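Long-range contacts in ZmpA Glycopeptidase (Clostridium perfringens, PDB 6XSX), which is the M60 peptidase module of a larger clostridial metalloprotease, a glycopeptidase that probably cleaves the protein backbone of glycoproteins: residues K386-V391 / M411-E416; W356-Y361 / E404-H409. One frame throughout, in Å; residues are numbered along the deposited sequence.

Contact 1. Residues K386-V391 / M411-E416; sequences KHNAWV and MDVWKE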
loop_
_atom_site.group_PDB
_atom_site.type_symbol
_atom_site.label_atom_id
_atom_site.label_comp_id
_atom_site.label_asym_id
_atom_site.label_seq_id
_atom_site.Cartn_x
_atom_site.Cartn_y
_atom_site.Cartn_z
ATOM N N LYS A 386 17.440 -6.369 13.557
ATOM C CA LYS A 386 16.757 -5.504 12.606
ATOM C C LYS A 386 16.144 -4.295 13.312
ATOM O O LYS A 386 16.166 -3.183 12.789
ATOM C CB LYS A 386 15.678 -6.291 11.857
ATOM C CG LYS A 386 16.220 -7.390 10.955
ATOM C CD LYS A 386 15.139 -8.224 10.332
ATOM C CE LYS A 386 15.687 -9.276 9.396
ATOM N NZ LYS A 386 14.589 -10.067 8.800
ATOM N N HIS A 387 15.571 -4.527 14.494
ATOM C CA HIS A 387 15.030 -3.442 15.292
ATOM C C HIS A 387 16.110 -2.394 15.523
ATOM O O HIS A 387 15.862 -1.204 15.335
ATOM C CB HIS A 387 14.459 -3.969 16.612
ATOM C CG HIS A 387 13.167 -4.700 16.458
ATOM N ND1 HIS A 387 12.235 -4.358 15.500
ATOM C CD2 HIS A 387 12.635 -5.727 17.155
ATOM C CE1 HIS A 387 11.184 -5.146 15.611
ATOM N NE2 HIS A 387 11.412 -6.001 16.605
ATOM N N ASN A 388 17.308 -2.858 15.903
ATOM C CA ASN A 388 18.418 -1.978 16.234
ATOM C C ASN A 388 18.853 -1.209 14.992
ATOM O O ASN A 388 19.292 -0.063 15.092
ATOM C CB ASN A 388 19.575 -2.725 16.913
ATOM C CG ASN A 388 19.419 -2.807 18.420
ATOM O OD1 ASN A 388 20.033 -2.038 19.154
ATOM N ND2 ASN A 388 18.593 -3.724 18.895
ATOM N N ALA A 389 18.711 -1.839 13.821
ATOM C CA ALA A 389 19.060 -1.184 12.568
ATOM C C ALA A 389 18.102 -0.025 12.280
ATOM O O ALA A 389 18.526 1.004 11.766
ATOM C CB ALA A 389 19.116 -2.181 11.432
ATOM N N TRP A 390 16.813 -0.198 12.613
ATOM C CA TRP A 390 15.831 0.864 12.433
ATOM C C TRP A 390 16.259 2.093 13.230
ATOM O O TRP A 390 16.143 3.224 12.755
ATOM C CB TRP A 390 14.446 0.430 12.914
ATOM C CG TRP A 390 13.765 -0.660 12.147
ATOM C CD1 TRP A 390 14.123 -1.194 10.942
ATOM C CD2 TRP A 390 12.539 -1.312 12.526
ATOM N NE1 TRP A 390 13.219 -2.152 10.564
ATOM C CE2 TRP A 390 12.238 -2.246 11.514
ATOM C CE3 TRP A 390 11.678 -1.204 13.626
ATOM C CZ2 TRP A 390 11.107 -3.062 11.568
ATOM C CZ3 TRP A 390 10.560 -2.008 13.679
ATOM C CH2 TRP A 390 10.284 -2.929 12.666
ATOM N N VAL A 391 16.728 1.853 14.462
ATOM C CA VAL A 391 17.057 2.940 15.368
ATOM C C VAL A 391 18.198 3.744 14.757
ATOM O O VAL A 391 18.195 4.970 14.804
ATOM C CB VAL A 391 17.429 2.419 16.766
ATOM C CG1 VAL A 391 17.932 3.543 17.666
ATOM C CG2 VAL A 391 16.267 1.690 17.411
ATOM N N MET A 411 11.340 -1.359 22.890
ATOM C CA MET A 411 12.361 -2.063 22.132
ATOM C C MET A 411 13.655 -2.077 22.944
ATOM O O MET A 411 13.932 -1.137 23.688
ATOM C CB MET A 411 12.614 -1.371 20.792
ATOM C CG MET A 411 13.673 -2.059 19.968
ATOM S SD MET A 411 14.213 -1.018 18.607
ATOM C CE MET A 411 12.688 -0.911 17.671
ATOM N N ASP A 412 14.439 -3.154 22.790
ATOM C CA ASP A 412 15.703 -3.286 23.495
ATOM C C ASP A 412 16.810 -2.713 22.620
ATOM O O ASP A 412 17.233 -3.347 21.658
ATOM C CB ASP A 412 15.986 -4.744 23.868
ATOM C CG ASP A 412 17.031 -4.926 24.957
ATOM O OD1 ASP A 412 18.016 -4.153 24.991
ATOM O OD2 ASP A 412 16.855 -5.848 25.771
ATOM N N VAL A 413 17.276 -1.511 22.970
ATOM C CA VAL A 413 18.310 -0.850 22.192
ATOM C C VAL A 413 19.655 -1.145 22.851
ATOM O O VAL A 413 19.806 -0.921 24.049
ATOM C CB VAL A 413 18.029 0.659 22.066
ATOM C CG1 VAL A 413 19.139 1.390 21.337
ATOM C CG2 VAL A 413 16.685 0.926 21.406
ATOM N N TRP A 414 20.610 -1.647 22.052
ATOM C CA TRP A 414 21.878 -2.168 22.549
ATOM C C TRP A 414 22.885 -1.043 22.750
ATOM O O TRP A 414 22.785 0.016 22.119
ATOM C CB TRP A 414 22.461 -3.227 21.605
ATOM C CG TRP A 414 21.607 -4.444 21.438
ATOM C CD1 TRP A 414 20.837 -5.044 22.392
ATOM C CD2 TRP A 414 21.463 -5.234 20.243
ATOM N NE1 TRP A 414 20.208 -6.143 21.868
ATOM C CE2 TRP A 414 20.578 -6.289 20.555
ATOM C CE3 TRP A 414 21.997 -5.157 18.947
ATOM C CZ2 TRP A 414 20.216 -7.259 19.616
ATOM C CZ3 TRP A 414 21.637 -6.113 18.019
ATOM C CH2 TRP A 414 20.762 -7.151 18.355
ATOM N N LYS A 415 23.876 -1.330 23.607
ATOM C CA LYS A 415 24.910 -0.384 23.992
ATOM C C LYS A 415 25.556 0.220 22.747
ATOM O O LYS A 415 25.685 1.441 22.667
ATOM C CB LYS A 415 25.915 -1.031 24.952
ATOM N N GLU A 416 25.900 -0.625 21.761
ATOM C CA GLU A 416 26.580 -0.165 20.554
ATOM C C GLU A 416 25.671 0.725 19.694
ATOM O O GLU A 416 26.138 1.705 19.115
ATOM C CB GLU A 416 27.284 -1.307 19.805
ATOM C CG GLU A 416 26.360 -2.305 19.122
ATOM C CD GLU A 416 25.867 -3.485 19.950
ATOM O OE1 GLU A 416 25.959 -3.433 21.210
ATOM O OE2 GLU A 416 25.382 -4.463 19.328
#
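His387 meets the thioether of Met411 with its CB, which lies 3.6 Å from Met411 SD. The sulfur is oblique to the imidazole. Asn388 is the polar centre. Its OD1 accepts the backbone N-H of Trp414 at 3.0 Å, in the carbonyl plane on a lone pair, and the bond is nearly straight (170°). Its ND2 donates to Asp412 O at 3.1 Å, with the acceptor tilted from the amide plane. The same amide lies flat over the Trp414 indole, 15° from parallel, with ND2 3.5 Å above the ring centre. Thr417 and Glu384 O also bond to OD1 and ND2, so this buried amide is held at both ends. Trp390 CE3 touches the Met411 methyl, CE, obliquely. Val391 closes the segment. Its CG2, anti to the carbonyl carbon, packs 3.6 Å from Met411 SD and meets Val413 CG2 tip to tip at 4.1 Å. Trp414 is the N-cap residue of helix 415-421, so Asn388 ties helix 383-398 to the start of that helix. Ser403 of helix 403-408 touches both valines, and Phe406 packs on Val391 and Met411. Ile294 and helix 295-298 pack against Trp390.

Contact 2. Residues W356-Y361 / E404-H409; sequences WQLQLY and EHFERH
Gln357 has CG anti to the carbonyl carbon (chi1 -70°) and runs on extended, which carries its amide out to His409. His405 has CG anti to the backbone N, and its ring is brought up against Leu358. Gln357 and Leu358 thus make two neighbouring contacts with 404-409, one polar and one largely apolar.

In the polar one, His409 NE2 donates to Gln357 OE1 at 2.6 Å. The acceptor lies close to the plane of the imidazole, at its edge. The donor, however, sits above the carbonyl plane of the amide and not on a lone pair, and the N-H...O angle is 139°. The amide and the ring stand almost perpendicular. Gln357 NE2 donates to the backbone carbonyls of Trp432 and Ala434, which fixes the rotation of the amide and leaves OE1 turned toward the histidine. OE1 also lies 3.3 Å from His405 CE1.

In the apolar one, Leu358 CD2 sits over one face of the His405 ring in a CH-pi contact, 4.0 Å from the ring centroid and offset toward the rim. The other methyl, Leu358 CD1, reaches Phe406 CZ at 4.0 Å. His405 NE2 is satisfied by Pro354 O, on the turn of helix 347-361 before Gln357, so this histidine bonds to the helix it packs against.

The two helical segments run at 134° to each other, and their axes come no closer than 12.4 Å, so long side chains bridge them. Helix 383-398 lines one side, where Ala394 touches both Leu358 and Phe406. Helix 321-331 lies against Gln357 and His409 through Trp322, Ile326 and Val330.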
loop_
_atom_site.group_PDB
_atom_site.type_symbol
_atom_site.label_atom_id
_atom_site.label_comp_id
_atom_site.label_asym_id
_atom_site.label_seq_id
_atom_site.Cartn_x
_atom_site.Cartn_y
_atom_site.Cartn_z
ATOM N N TRP A 356 5.670 5.286 12.417
ATOM C CA TRP A 356 4.546 6.109 12.003
ATOM C C TRP A 356 4.625 7.492 12.658
ATOM O O TRP A 356 4.384 8.511 12.008
ATOM C CB TRP A 356 3.222 5.394 12.300
ATOM C CG TRP A 356 2.015 6.191 11.903
ATOM C CD1 TRP A 356 0.995 6.600 12.711
ATOM C CD2 TRP A 356 1.719 6.707 10.592
ATOM N NE1 TRP A 356 0.069 7.302 11.988
ATOM C CE2 TRP A 356 0.495 7.403 10.691
ATOM C CE3 TRP A 356 2.360 6.647 9.346
ATOM C CZ2 TRP A 356 -0.094 8.032 9.592
ATOM C CZ3 TRP A 356 1.778 7.276 8.260
ATOM C CH2 TRP A 356 0.566 7.957 8.384
ATOM N N GLN A 357 4.970 7.516 13.952
ATOM C CA GLN A 357 5.109 8.753 14.709
ATOM C C GLN A 357 6.153 9.672 14.076
ATOM O O GLN A 357 5.928 10.877 13.976
ATOM C CB GLN A 357 5.498 8.466 16.160
ATOM C CG GLN A 357 4.387 7.825 16.971
ATOM C CD GLN A 357 4.759 7.690 18.425
ATOM O OE1 GLN A 357 5.846 7.230 18.764
ATOM N NE2 GLN A 357 3.846 8.091 19.300
ATOM N N LEU A 358 7.303 9.104 13.686
ATOM C CA LEU A 358 8.353 9.881 13.039
ATOM C C LEU A 358 7.851 10.448 11.713
ATOM O O LEU A 358 8.261 11.539 11.331
ATOM C CB LEU A 358 9.611 9.024 12.838
ATOM C CG LEU A 358 10.287 8.529 14.120
ATOM C CD1 LEU A 358 11.449 7.586 13.815
ATOM C CD2 LEU A 358 10.754 9.687 14.997
ATOM N N GLN A 359 6.953 9.714 11.036
ATOM C CA GLN A 359 6.399 10.126 9.753
ATOM C C GLN A 359 5.330 11.203 9.955
ATOM O O GLN A 359 5.184 12.100 9.130
ATOM C CB GLN A 359 5.830 8.927 8.993
ATOM C CG GLN A 359 5.167 9.279 7.666
ATOM C CD GLN A 359 6.131 9.787 6.615
ATOM O OE1 GLN A 359 7.342 9.615 6.710
ATOM N NE2 GLN A 359 5.596 10.441 5.604
ATOM N N LEU A 360 4.588 11.117 11.060
ATOM C CA LEU A 360 3.647 12.175 11.407
ATOM C C LEU A 360 4.431 13.465 11.673
ATOM O O LEU A 360 4.013 14.546 11.269
ATOM C CB LEU A 360 2.842 11.752 12.643
ATOM C CG LEU A 360 1.764 10.686 12.422
ATOM C CD1 LEU A 360 1.281 10.138 13.763
ATOM C CD2 LEU A 360 0.577 11.264 11.664
ATOM N N TYR A 361 5.586 13.334 12.342
ATOM C CA TYR A 361 6.399 14.474 12.742
ATOM C C TYR A 361 7.012 15.146 11.518
ATOM O O TYR A 361 7.043 16.371 11.446
ATOM C CB TYR A 361 7.472 14.058 13.752
ATOM C CG TYR A 361 8.482 15.135 14.068
ATOM C CD1 TYR A 361 8.116 16.277 14.769
ATOM C CD2 TYR A 361 9.799 15.025 13.652
ATOM C CE1 TYR A 361 9.033 17.275 15.061
ATOM C CE2 TYR A 361 10.731 16.012 13.931
ATOM C CZ TYR A 361 10.347 17.140 14.643
ATOM O OH TYR A 361 11.248 18.127 14.912
ATOM N N GLU A 404 16.243 6.752 22.643
ATOM C CA GLU A 404 15.242 6.896 23.687
ATOM C C GLU A 404 13.836 6.686 23.113
ATOM O O GLU A 404 13.022 5.972 23.706
ATOM C CB GLU A 404 15.395 8.239 24.407
ATOM C CG GLU A 404 14.262 8.521 25.377
ATOM C CD GLU A 404 14.411 9.794 26.189
ATOM O OE1 GLU A 404 13.543 10.046 27.048
ATOM O OE2 GLU A 404 15.392 10.533 25.954
ATOM N N HIS A 405 13.564 7.309 21.955
ATOM C CA HIS A 405 12.281 7.202 21.267
ATOM C C HIS A 405 11.870 5.733 21.127
ATOM O O HIS A 405 10.759 5.346 21.492
ATOM C CB HIS A 405 12.353 7.915 19.899
ATOM C CG HIS A 405 11.110 7.794 19.079
ATOM N ND1 HIS A 405 9.970 8.530 19.346
ATOM C CD2 HIS A 405 10.821 7.025 18.006
ATOM C CE1 HIS A 405 9.031 8.213 18.474
ATOM N NE2 HIS A 405 9.531 7.298 17.634
ATOM N N PHE A 406 12.786 4.917 20.599
ATOM C CA PHE A 406 12.490 3.521 20.335
ATOM C C PHE A 406 12.446 2.711 21.632
ATOM O O PHE A 406 11.575 1.851 21.787
ATOM C CB PHE A 406 13.461 2.954 19.302
ATOM C CG PHE A 406 13.160 3.333 17.871
ATOM C CD1 PHE A 406 12.206 2.641 17.138
ATOM C CD2 PHE A 406 13.855 4.361 17.245
ATOM C CE1 PHE A 406 11.945 2.979 15.817
ATOM C CE2 PHE A 406 13.595 4.700 15.924
ATOM C CZ PHE A 406 12.639 4.007 15.211
ATOM N N GLU A 407 13.360 2.983 22.576
ATOM C CA GLU A 407 13.317 2.216 23.812
ATOM C C GLU A 407 12.056 2.539 24.623
ATOM O O GLU A 407 11.582 1.690 25.378
ATOM C CB GLU A 407 14.668 2.137 24.537
ATOM C CG GLU A 407 15.012 3.305 25.429
ATOM C CD GLU A 407 16.444 3.316 25.955
ATOM O OE1 GLU A 407 17.001 4.423 26.092
ATOM O OE2 GLU A 407 17.005 2.228 26.227
ATOM N N ARG A 408 11.456 3.723 24.406
ATOM C CA ARG A 408 10.230 4.058 25.122
ATOM C C ARG A 408 9.053 3.222 24.616
ATOM O O ARG A 408 8.073 3.040 25.328
ATOM C CB ARG A 408 9.936 5.558 25.057
ATOM C CG ARG A 408 10.813 6.393 25.977
ATOM C CD ARG A 408 10.293 7.813 26.031
ATOM N NE ARG A 408 10.999 8.561 27.053
ATOM C CZ ARG A 408 10.533 8.800 28.275
ATOM N NH1 ARG A 408 9.340 8.352 28.648
ATOM N NH2 ARG A 408 11.278 9.486 29.126
ATOM N N HIS A 409 9.157 2.710 23.385
ATOM C CA HIS A 409 8.142 1.841 22.807
ATOM C C HIS A 409 8.335 0.396 23.272
ATOM O O HIS A 409 7.543 -0.485 22.916
ATOM C CB HIS A 409 8.164 1.949 21.276
ATOM C CG HIS A 409 7.444 3.146 20.756
ATOM N ND1 HIS A 409 6.107 3.106 20.406
ATOM C CD2 HIS A 409 7.855 4.417 20.540
ATOM C CE1 HIS A 409 5.732 4.295 19.980
ATOM N NE2 HIS A 409 6.785 5.120 20.055
#

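Both contacts are largely buried and belong to the helical part of the M60 module, with centres about 13 Å apart. Contact 1 reaches nearer the surface, where Asp412 is exposed and Trp414 partly so. Contact 2 has no exposed residue among those that touch. Helices 383-398, 403-408 and 415-421 follow one another, and the segments of the two contacts alternate along the chain. They join directly: Val391 CG2 lies 3.5 Å from Phe406 CG. In contact 1 a side-chain amide grips backbone atoms of a loop at a helix start. In contact 2 side chains meet side chains, chiefly at two histidines, with Phe406 adding an apolar touch.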